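Local coordinates for fluvirucin B1 DH domain from module 1 (Actinomadura vulgaris, PDB 6OBV), which probably catalyses the dehydration of a beta-hydroxyacyl intermediate to the unsaturated product during assembly of the polyketide fluvirucin B1, at residues A[49-60]-A[112-123]; A[127-135]-A[145-153]. All coordinates share one frame; numbering follows the deposited sequence.

Contact 1. Residues A[49-60]-A[112-123]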
loop_
_atom_site.group_PDB
_atom_site.type_symbol
_atom_site.label_atom_id
_atom_site.label_comp_id
_atom_site.label_asym_id
_atom_site.label_seq_id
_atom_site.Cartn_x
_atom_site.Cartn_y
_atom_site.Cartn_z
ATOM N N GLN A 49 -13.319 6.403 -0.136
ATOM C CA GLN A 49 -13.884 5.992 1.142
ATOM C C GLN A 49 -13.484 4.563 1.476
ATOM O O GLN A 49 -14.096 3.947 2.352
ATOM C CB GLN A 49 -15.408 6.173 1.174
ATOM C CG GLN A 49 -15.905 7.438 1.919
ATOM C CD GLN A 49 -15.301 8.747 1.420
ATOM O OE1 GLN A 49 -14.447 9.335 2.082
ATOM N NE2 GLN A 49 -15.755 9.213 0.257
ATOM N N GLY A 50 -12.446 4.052 0.817
ATOM C CA GLY A 50 -11.846 2.800 1.200
ATOM C C GLY A 50 -11.135 2.946 2.533
ATOM O O GLY A 50 -11.199 3.975 3.206
ATOM N N GLY A 51 -10.432 1.890 2.912
ATOM C CA GLY A 51 -9.820 1.862 4.219
ATOM C C GLY A 51 -8.308 1.882 4.224
ATOM O O GLY A 51 -7.679 2.890 3.889
ATOM N N MET A 52 -7.709 0.766 4.620
ATOM C CA MET A 52 -6.275 0.691 4.834
ATOM C C MET A 52 -5.785 -0.671 4.393
ATOM O O MET A 52 -6.517 -1.662 4.469
ATOM C CB MET A 52 -5.930 0.895 6.310
ATOM C CG MET A 52 -4.465 0.902 6.628
ATOM S SD MET A 52 -4.222 1.438 8.328
ATOM C CE MET A 52 -4.858 3.117 8.232
ATOM N N VAL A 53 -4.536 -0.718 3.943
ATOM C CA VAL A 53 -3.853 -1.979 3.693
ATOM C C VAL A 53 -2.489 -1.878 4.358
ATOM O O VAL A 53 -1.815 -0.843 4.259
ATOM C CB VAL A 53 -3.752 -2.301 2.188
ATOM C CG1 VAL A 53 -2.806 -1.324 1.467
ATOM C CG2 VAL A 53 -3.314 -3.732 1.977
ATOM N N LEU A 54 -2.137 -2.902 5.129
ATOM C CA LEU A 54 -0.817 -3.026 5.731
ATOM C C LEU A 54 -0.080 -4.137 5.012
ATOM O O LEU A 54 -0.672 -5.174 4.688
ATOM C CB LEU A 54 -0.893 -3.349 7.223
ATOM C CG LEU A 54 -1.421 -2.236 8.127
ATOM C CD1 LEU A 54 -2.959 -2.140 8.030
ATOM C CD2 LEU A 54 -0.968 -2.490 9.560
ATOM N N THR A 55 1.207 -3.917 4.765
ATOM C CA THR A 55 1.998 -4.813 3.943
ATOM C C THR A 55 3.228 -5.259 4.714
ATOM O O THR A 55 3.750 -4.521 5.552
ATOM C CB THR A 55 2.450 -4.136 2.658
ATOM O OG1 THR A 55 3.402 -3.106 3.000
ATOM C CG2 THR A 55 1.254 -3.538 1.935
ATOM N N GLY A 56 3.698 -6.462 4.405
ATOM C CA GLY A 56 4.914 -6.944 5.014
ATOM C C GLY A 56 5.462 -8.118 4.246
ATOM O O GLY A 56 4.997 -8.443 3.150
ATOM N N ARG A 57 6.483 -8.739 4.825
ATOM C CA ARG A 57 7.127 -9.884 4.201
ATOM C C ARG A 57 7.717 -10.762 5.298
ATOM O O ARG A 57 8.142 -10.262 6.343
ATOM C CB ARG A 57 8.198 -9.442 3.193
ATOM C CG ARG A 57 9.612 -9.771 3.598
ATOM C CD ARG A 57 10.627 -9.272 2.594
ATOM N NE ARG A 57 10.543 -9.967 1.316
ATOM C CZ ARG A 57 11.305 -9.681 0.259
ATOM N NH1 ARG A 57 12.210 -8.709 0.332
ATOM N NH2 ARG A 57 11.162 -10.362 -0.875
ATOM N N ILE A 58 7.706 -12.081 5.069
ATOM C CA ILE A 58 8.293 -13.026 6.011
ATOM C C ILE A 58 9.062 -14.089 5.236
ATOM O O ILE A 58 8.865 -14.285 4.035
ATOM C CB ILE A 58 7.231 -13.681 6.929
ATOM C CG1 ILE A 58 6.202 -14.428 6.103
ATOM C CG2 ILE A 58 6.540 -12.633 7.822
ATOM C CD1 ILE A 58 5.080 -15.012 6.929
ATOM N N SER A 59 9.949 -14.778 5.947
ATOM C CA SER A 59 10.752 -15.858 5.377
ATOM C C SER A 59 11.404 -16.590 6.533
ATOM O O SER A 59 11.612 -16.009 7.597
ATOM C CB SER A 59 11.813 -15.334 4.411
ATOM O OG SER A 59 13.062 -15.190 5.057
ATOM N N THR A 60 11.736 -17.870 6.323
ATOM C CA THR A 60 12.421 -18.602 7.389
ATOM C C THR A 60 13.742 -17.941 7.760
ATOM O O THR A 60 14.255 -18.164 8.862
ATOM C CB THR A 60 12.666 -20.067 6.994
ATOM O OG1 THR A 60 13.530 -20.119 5.855
ATOM C CG2 THR A 60 11.355 -20.780 6.649
ATOM N N ASP A 112 12.916 -21.479 2.127
ATOM C CA ASP A 112 13.270 -20.123 2.541
ATOM C C ASP A 112 12.758 -19.055 1.573
ATOM O O ASP A 112 13.231 -17.913 1.608
ATOM C CB ASP A 112 14.789 -19.997 2.711
ATOM C CG ASP A 112 15.544 -20.199 1.411
ATOM O OD1 ASP A 112 14.933 -20.651 0.416
ATOM O OD2 ASP A 112 16.752 -19.892 1.380
ATOM N N GLU A 113 11.818 -19.402 0.707
ATOM C CA GLU A 113 11.247 -18.415 -0.187
ATOM C C GLU A 113 10.487 -17.366 0.618
ATOM O O GLU A 113 9.722 -17.719 1.521
ATOM C CB GLU A 113 10.319 -19.093 -1.181
ATOM C CG GLU A 113 10.931 -19.304 -2.546
ATOM C CD GLU A 113 9.877 -19.608 -3.582
ATOM O OE1 GLU A 113 9.376 -18.648 -4.219
ATOM O OE2 GLU A 113 9.537 -20.803 -3.738
ATOM N N PRO A 114 10.668 -16.080 0.334
ATOM C CA PRO A 114 9.917 -15.054 1.060
ATOM C C PRO A 114 8.447 -15.039 0.674
ATOM O O PRO A 114 8.058 -15.430 -0.429
ATOM C CB PRO A 114 10.610 -13.757 0.647
ATOM C CG PRO A 114 11.157 -14.047 -0.666
ATOM C CD PRO A 114 11.599 -15.489 -0.631
ATOM N N VAL A 115 7.628 -14.565 1.605
ATOM C CA VAL A 115 6.186 -14.456 1.428
ATOM C C VAL A 115 5.782 -13.000 1.599
ATOM O O VAL A 115 6.119 -12.369 2.610
ATOM C CB VAL A 115 5.437 -15.349 2.428
ATOM C CG1 VAL A 115 3.942 -15.228 2.241
ATOM C CG2 VAL A 115 5.912 -16.804 2.308
ATOM N N GLN A 116 5.063 -12.468 0.608
ATOM C CA GLN A 116 4.472 -11.141 0.720
ATOM C C GLN A 116 3.149 -11.225 1.471
ATOM O O GLN A 116 2.321 -12.090 1.178
ATOM C CB GLN A 116 4.239 -10.543 -0.667
ATOM C CG GLN A 116 5.501 -10.163 -1.394
ATOM C CD GLN A 116 5.197 -9.432 -2.685
ATOM O OE1 GLN A 116 4.151 -9.665 -3.325
ATOM N NE2 GLN A 116 6.095 -8.522 -3.069
ATOM N N LEU A 117 2.948 -10.334 2.445
ATOM C CA LEU A 117 1.730 -10.315 3.255
ATOM C C LEU A 117 0.958 -9.035 2.984
ATOM O O LEU A 117 1.563 -7.976 2.821
ATOM C CB LEU A 117 2.051 -10.380 4.750
ATOM C CG LEU A 117 2.760 -11.603 5.318
ATOM C CD1 LEU A 117 2.885 -11.446 6.857
ATOM C CD2 LEU A 117 1.990 -12.859 4.961
ATOM N N GLN A 118 -0.373 -9.123 2.951
ATOM C CA GLN A 118 -1.204 -7.922 2.894
ATOM C C GLN A 118 -2.418 -8.103 3.786
ATOM O O GLN A 118 -3.144 -9.092 3.653
ATOM C CB GLN A 118 -1.677 -7.598 1.472
ATOM C CG GLN A 118 -0.862 -6.556 0.762
ATOM C CD GLN A 118 -1.571 -5.991 -0.457
ATOM O OE1 GLN A 118 -2.774 -5.736 -0.429
ATOM N NE2 GLN A 118 -0.828 -5.805 -1.535
ATOM N N VAL A 119 -2.643 -7.135 4.670
ATOM C CA VAL A 119 -3.770 -7.126 5.589
ATOM C C VAL A 119 -4.652 -5.950 5.198
ATOM O O VAL A 119 -4.249 -4.790 5.335
ATOM C CB VAL A 119 -3.322 -7.017 7.057
ATOM C CG1 VAL A 119 -4.529 -7.137 7.964
ATOM C CG2 VAL A 119 -2.269 -8.087 7.408
ATOM N N ALA A 120 -5.844 -6.235 4.690
ATOM C CA ALA A 120 -6.749 -5.195 4.230
ATOM C C ALA A 120 -7.843 -4.972 5.268
ATOM O O ALA A 120 -8.408 -5.932 5.798
ATOM C CB ALA A 120 -7.355 -5.572 2.880
ATOM N N VAL A 121 -8.121 -3.700 5.565
ATOM C CA VAL A 121 -9.113 -3.300 6.560
ATOM C C VAL A 121 -10.058 -2.293 5.908
ATOM O O VAL A 121 -9.605 -1.310 5.315
ATOM C CB VAL A 121 -8.444 -2.687 7.807
ATOM C CG1 VAL A 121 -9.483 -2.207 8.788
ATOM C CG2 VAL A 121 -7.513 -3.701 8.468
ATOM N N THR A 122 -11.361 -2.528 6.017
ATOM C CA THR A 122 -12.304 -1.634 5.363
ATOM C C THR A 122 -12.562 -0.388 6.211
ATOM O O THR A 122 -12.148 -0.279 7.369
ATOM C CB THR A 122 -13.634 -2.340 5.085
ATOM O OG1 THR A 122 -14.222 -2.746 6.330
ATOM C CG2 THR A 122 -13.445 -3.582 4.177
ATOM N N ALA A 123 -13.247 0.578 5.604
ATOM C CA ALA A 123 -13.817 1.662 6.384
ATOM C C ALA A 123 -14.838 1.081 7.350
ATOM O O ALA A 123 -15.491 0.074 7.057
ATOM C CB ALA A 123 -14.483 2.699 5.475
HETATM O O HOH W 1 10.453 -18.975 3.662
#
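I58 and L117 bury the most surface in this pairing, and they meet on one face of the two strands at about a right angle, I58 CG2 lying 4.0 Å from L117 CD1. CG1 of I58, set between the backbone N and the carbonyl carbon (chi1 60°), also runs alongside V115, 3.9 Å from its CB. L117 stands opposite G56, which has no side chain, and its CB lies against the G56 carbonyl. The bond from L117 N to G56 O (2.9 Å) arrives 49° out of the carbonyl plane, although the N-H itself is nearly straight at 174°. Eight backbone bonds in all, from M52–V121 to I58–V115, define the antiparallel pairing. On the reverse face V53 CG2 reaches Q118 OE1 at 3.2 Å, while Q118 NE2 is bonded to the E45 carbonyl of the second subunit. Beyond the last bridge, one water accepts from T60 N and donates to E113 O (2.6 Å). Helix 79-92 covers the L117, V119 and V121 face, as expected for a hot-dog fold; strands 40-45 and 130-137 flank the pair.

Contact 2. Residues A[127-135]-A[145-153]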
loop_
_atom_site.group_PDB
_atom_site.type_symbol
_atom_site.label_atom_id
_atom_site.label_comp_id
_atom_site.label_asym_id
_atom_site.label_seq_id
_atom_site.Cartn_x
_atom_site.Cartn_y
_atom_site.Cartn_z
ATOM N N ASP A 127 -21.901 0.796 12.348
ATOM C CA ASP A 127 -21.712 0.017 13.565
ATOM C C ASP A 127 -20.350 0.238 14.217
ATOM O O ASP A 127 -20.147 -0.207 15.350
ATOM C CB ASP A 127 -21.898 -1.484 13.272
ATOM C CG ASP A 127 -21.209 -1.928 11.973
ATOM O OD1 ASP A 127 -20.138 -1.380 11.637
ATOM O OD2 ASP A 127 -21.721 -2.840 11.287
ATOM N N GLY A 128 -19.417 0.916 13.550
ATOM C CA GLY A 128 -18.058 0.956 14.059
ATOM C C GLY A 128 -17.275 -0.326 13.863
ATOM O O GLY A 128 -16.207 -0.487 14.466
ATOM N N ARG A 129 -17.778 -1.240 13.035
ATOM C CA ARG A 129 -17.146 -2.515 12.749
ATOM C C ARG A 129 -16.451 -2.444 11.393
ATOM O O ARG A 129 -16.943 -1.799 10.464
ATOM C CB ARG A 129 -18.183 -3.649 12.785
ATOM C CG ARG A 129 -18.700 -3.942 14.215
ATOM C CD ARG A 129 -20.005 -4.753 14.273
ATOM N NE ARG A 129 -19.774 -6.132 13.872
ATOM C CZ ARG A 129 -20.120 -6.608 12.679
ATOM N NH1 ARG A 129 -20.720 -5.803 11.806
ATOM N NH2 ARG A 129 -19.872 -7.870 12.351
ATOM N N ARG A 130 -15.286 -3.082 11.307
ATOM C CA ARG A 130 -14.456 -3.097 10.107
ATOM C C ARG A 130 -14.227 -4.532 9.656
ATOM O O ARG A 130 -14.066 -5.437 10.489
ATOM C CB ARG A 130 -13.099 -2.433 10.353
ATOM C CG ARG A 130 -13.160 -0.964 10.705
ATOM C CD ARG A 130 -11.755 -0.413 10.834
ATOM N NE ARG A 130 -11.688 0.993 11.251
ATOM C CZ ARG A 130 -11.481 2.005 10.416
ATOM N NH1 ARG A 130 -11.361 1.785 9.105
ATOM N NH2 ARG A 130 -11.407 3.236 10.887
ATOM N N GLU A 131 -14.225 -4.738 8.338
ATOM C CA GLU A 131 -13.887 -6.033 7.773
ATOM C C GLU A 131 -12.379 -6.096 7.577
ATOM O O GLU A 131 -11.743 -5.095 7.233
ATOM C CB GLU A 131 -14.601 -6.272 6.442
ATOM C CG GLU A 131 -16.039 -6.683 6.567
ATOM C CD GLU A 131 -16.937 -5.508 6.952
ATOM O OE1 GLU A 131 -17.014 -4.521 6.177
ATOM O OE2 GLU A 131 -17.557 -5.569 8.044
ATOM N N VAL A 132 -11.810 -7.267 7.835
ATOM C CA VAL A 132 -10.376 -7.480 7.715
ATOM C C VAL A 132 -10.180 -8.755 6.920
ATOM O O VAL A 132 -11.027 -9.655 6.947
ATOM C CB VAL A 132 -9.678 -7.554 9.091
ATOM C CG1 VAL A 132 -10.170 -8.749 9.880
ATOM C CG2 VAL A 132 -8.137 -7.564 8.949
ATOM N N ALA A 133 -9.093 -8.795 6.150
ATOM C CA ALA A 133 -8.734 -9.936 5.323
ATOM C C ALA A 133 -7.215 -10.006 5.273
ATOM O O ALA A 133 -6.552 -8.972 5.307
ATOM C CB ALA A 133 -9.332 -9.819 3.906
ATOM N N VAL A 134 -6.659 -11.223 5.243
ATOM C CA VAL A 134 -5.215 -11.422 5.081
ATOM C C VAL A 134 -4.984 -12.188 3.780
ATOM O O VAL A 134 -5.537 -13.278 3.591
ATOM C CB VAL A 134 -4.581 -12.173 6.267
ATOM C CG1 VAL A 134 -3.055 -12.244 6.101
ATOM C CG2 VAL A 134 -4.893 -11.495 7.594
ATOM N N HIS A 135 -4.179 -11.613 2.884
ATOM C CA HIS A 135 -3.743 -12.222 1.634
ATOM C C HIS A 135 -2.238 -12.482 1.668
ATOM O O HIS A 135 -1.486 -11.814 2.378
ATOM C CB HIS A 135 -4.080 -11.321 0.436
ATOM C CG HIS A 135 -5.549 -11.183 0.182
ATOM N ND1 HIS A 135 -6.360 -10.349 0.925
ATOM C CD2 HIS A 135 -6.356 -11.787 -0.721
ATOM C CE1 HIS A 135 -7.598 -10.437 0.484
ATOM N NE2 HIS A 135 -7.624 -11.303 -0.515
ATOM N N ARG A 145 -6.321 -15.476 -0.450
ATOM C CA ARG A 145 -6.886 -15.054 0.818
ATOM C C ARG A 145 -6.826 -16.198 1.827
ATOM O O ARG A 145 -7.306 -17.297 1.561
ATOM C CB ARG A 145 -8.328 -14.575 0.633
ATOM C CG ARG A 145 -8.777 -13.673 1.781
ATOM C CD ARG A 145 -10.163 -13.120 1.576
ATOM N NE ARG A 145 -11.178 -14.161 1.525
ATOM C CZ ARG A 145 -12.485 -13.917 1.520
ATOM N NH1 ARG A 145 -12.931 -12.665 1.566
ATOM N NH2 ARG A 145 -13.344 -14.922 1.471
ATOM N N HIS A 146 -6.217 -15.938 2.983
ATOM C CA HIS A 146 -6.031 -16.968 3.996
ATOM C C HIS A 146 -6.916 -16.790 5.216
ATOM O O HIS A 146 -7.087 -17.742 5.982
ATOM C CB HIS A 146 -4.557 -17.004 4.444
ATOM C CG HIS A 146 -3.616 -17.454 3.362
ATOM N ND1 HIS A 146 -3.546 -18.761 2.940
ATOM C CD2 HIS A 146 -2.729 -16.766 2.600
ATOM C CE1 HIS A 146 -2.650 -18.865 1.975
ATOM N NE2 HIS A 146 -2.142 -17.664 1.750
ATOM N N ALA A 147 -7.483 -15.608 5.415
ATOM C CA ALA A 147 -8.180 -15.291 6.653
ATOM C C ALA A 147 -9.090 -14.111 6.368
ATOM O O ALA A 147 -8.714 -13.192 5.634
ATOM C CB ALA A 147 -7.196 -14.949 7.781
ATOM N N ALA A 148 -10.292 -14.154 6.918
ATOM C CA ALA A 148 -11.230 -13.057 6.751
ATOM C C ALA A 148 -12.050 -12.959 8.017
ATOM O O ALA A 148 -12.419 -13.985 8.601
ATOM C CB ALA A 148 -12.154 -13.265 5.548
ATOM N N GLY A 149 -12.324 -11.735 8.447
ATOM C CA GLY A 149 -13.190 -11.586 9.597
ATOM C C GLY A 149 -13.636 -10.171 9.864
ATOM O O GLY A 149 -13.856 -9.401 8.924
ATOM N N THR A 150 -13.772 -9.820 11.147
ATOM C CA THR A 150 -14.345 -8.544 11.550
ATOM C C THR A 150 -13.655 -8.025 12.800
ATOM O O THR A 150 -13.488 -8.757 13.787
ATOM C CB THR A 150 -15.848 -8.680 11.797
ATOM O OG1 THR A 150 -16.493 -9.031 10.571
ATOM C CG2 THR A 150 -16.419 -7.375 12.300
ATOM N N LEU A 151 -13.253 -6.763 12.740
ATOM C CA LEU A 151 -12.730 -6.023 13.874
ATOM C C LEU A 151 -13.805 -5.098 14.424
ATOM O O LEU A 151 -14.642 -4.584 13.677
ATOM C CB LEU A 151 -11.506 -5.207 13.462
ATOM C CG LEU A 151 -10.336 -6.043 12.938
ATOM C CD1 LEU A 151 -9.468 -5.258 11.926
ATOM C CD2 LEU A 151 -9.502 -6.546 14.119
ATOM N N THR A 152 -13.777 -4.895 15.742
ATOM C CA THR A 152 -14.677 -3.976 16.424
ATOM C C THR A 152 -13.868 -3.203 17.457
ATOM O O THR A 152 -12.731 -3.557 17.773
ATOM C CB THR A 152 -15.871 -4.710 17.079
ATOM O OG1 THR A 152 -16.768 -3.758 17.661
ATOM C CG2 THR A 152 -15.415 -5.669 18.178
ATOM N N ALA A 153 -14.441 -2.110 17.953
ATOM C CA ALA A 153 -13.848 -1.424 19.091
ATOM C C ALA A 153 -14.444 -1.882 20.412
ATOM O O ALA A 153 -13.889 -1.563 21.470
ATOM C CB ALA A 153 -14.010 0.086 18.950
#
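V132 and L151 touch on one face of the hairpin, where the side chains cross at about a right angle and L151 CD1 comes within 3.7 Å of V132 CB. V132 CG1, set between its backbone N and carbonyl carbon (chi1 64°), is turned over the backbone of G149, 3.7 Å from its C atom. Further along this face V134 CB meets A147 CB at 4.1 Å. The other face carries H135 and R145: R145 CG lies over the imidazole, 3.8 Å from the ring centroid and 24° off the normal, a CH-pi contact. Strands 130-137 and 144-152 form an antiparallel beta hairpin with a classic beta bulge, in which H146 and A147 both face V134; V134 N bonds A147 O, and H146 N bonds V134 O at 2.8 Å. At the far end T150 CG2 packs over one face of the R129 guanidinium, 3.5 Å from NH2. D127, itself poorly ordered, bonds R129 twice: OD1 accepts from R129 N in an Asx turn (2.7 Å) and OD2 forms a salt bridge with NH1. Farther out, E99 forms a salt bridge with R129 NH2 and E104 with R145 NE, and F82 of helix 79-92 packs against V134 and A147.

From the N terminus, strand 52-58 comes first of the four in the chain. The chain then passes through helix 79-92 and strand 97-103 before 112-123 returns to close contact 1, a loop of 51 intervening residues. Contact 2 follows in series and closes locally, with nine residues between 127-135 and 145-153, so the two loops neither nest nor cross. Their inner strands, 115-121 and 130-137, are sheet neighbours: T122 OG1 probably bonds E131 N, T122 O probably bonds R130 NH1, and V121 CG1 packs on R130 CD. The four strands are therefore consecutive neighbours, bordered by strand 40-45 on the contact 1 side and strand 97-103 beside contact 2.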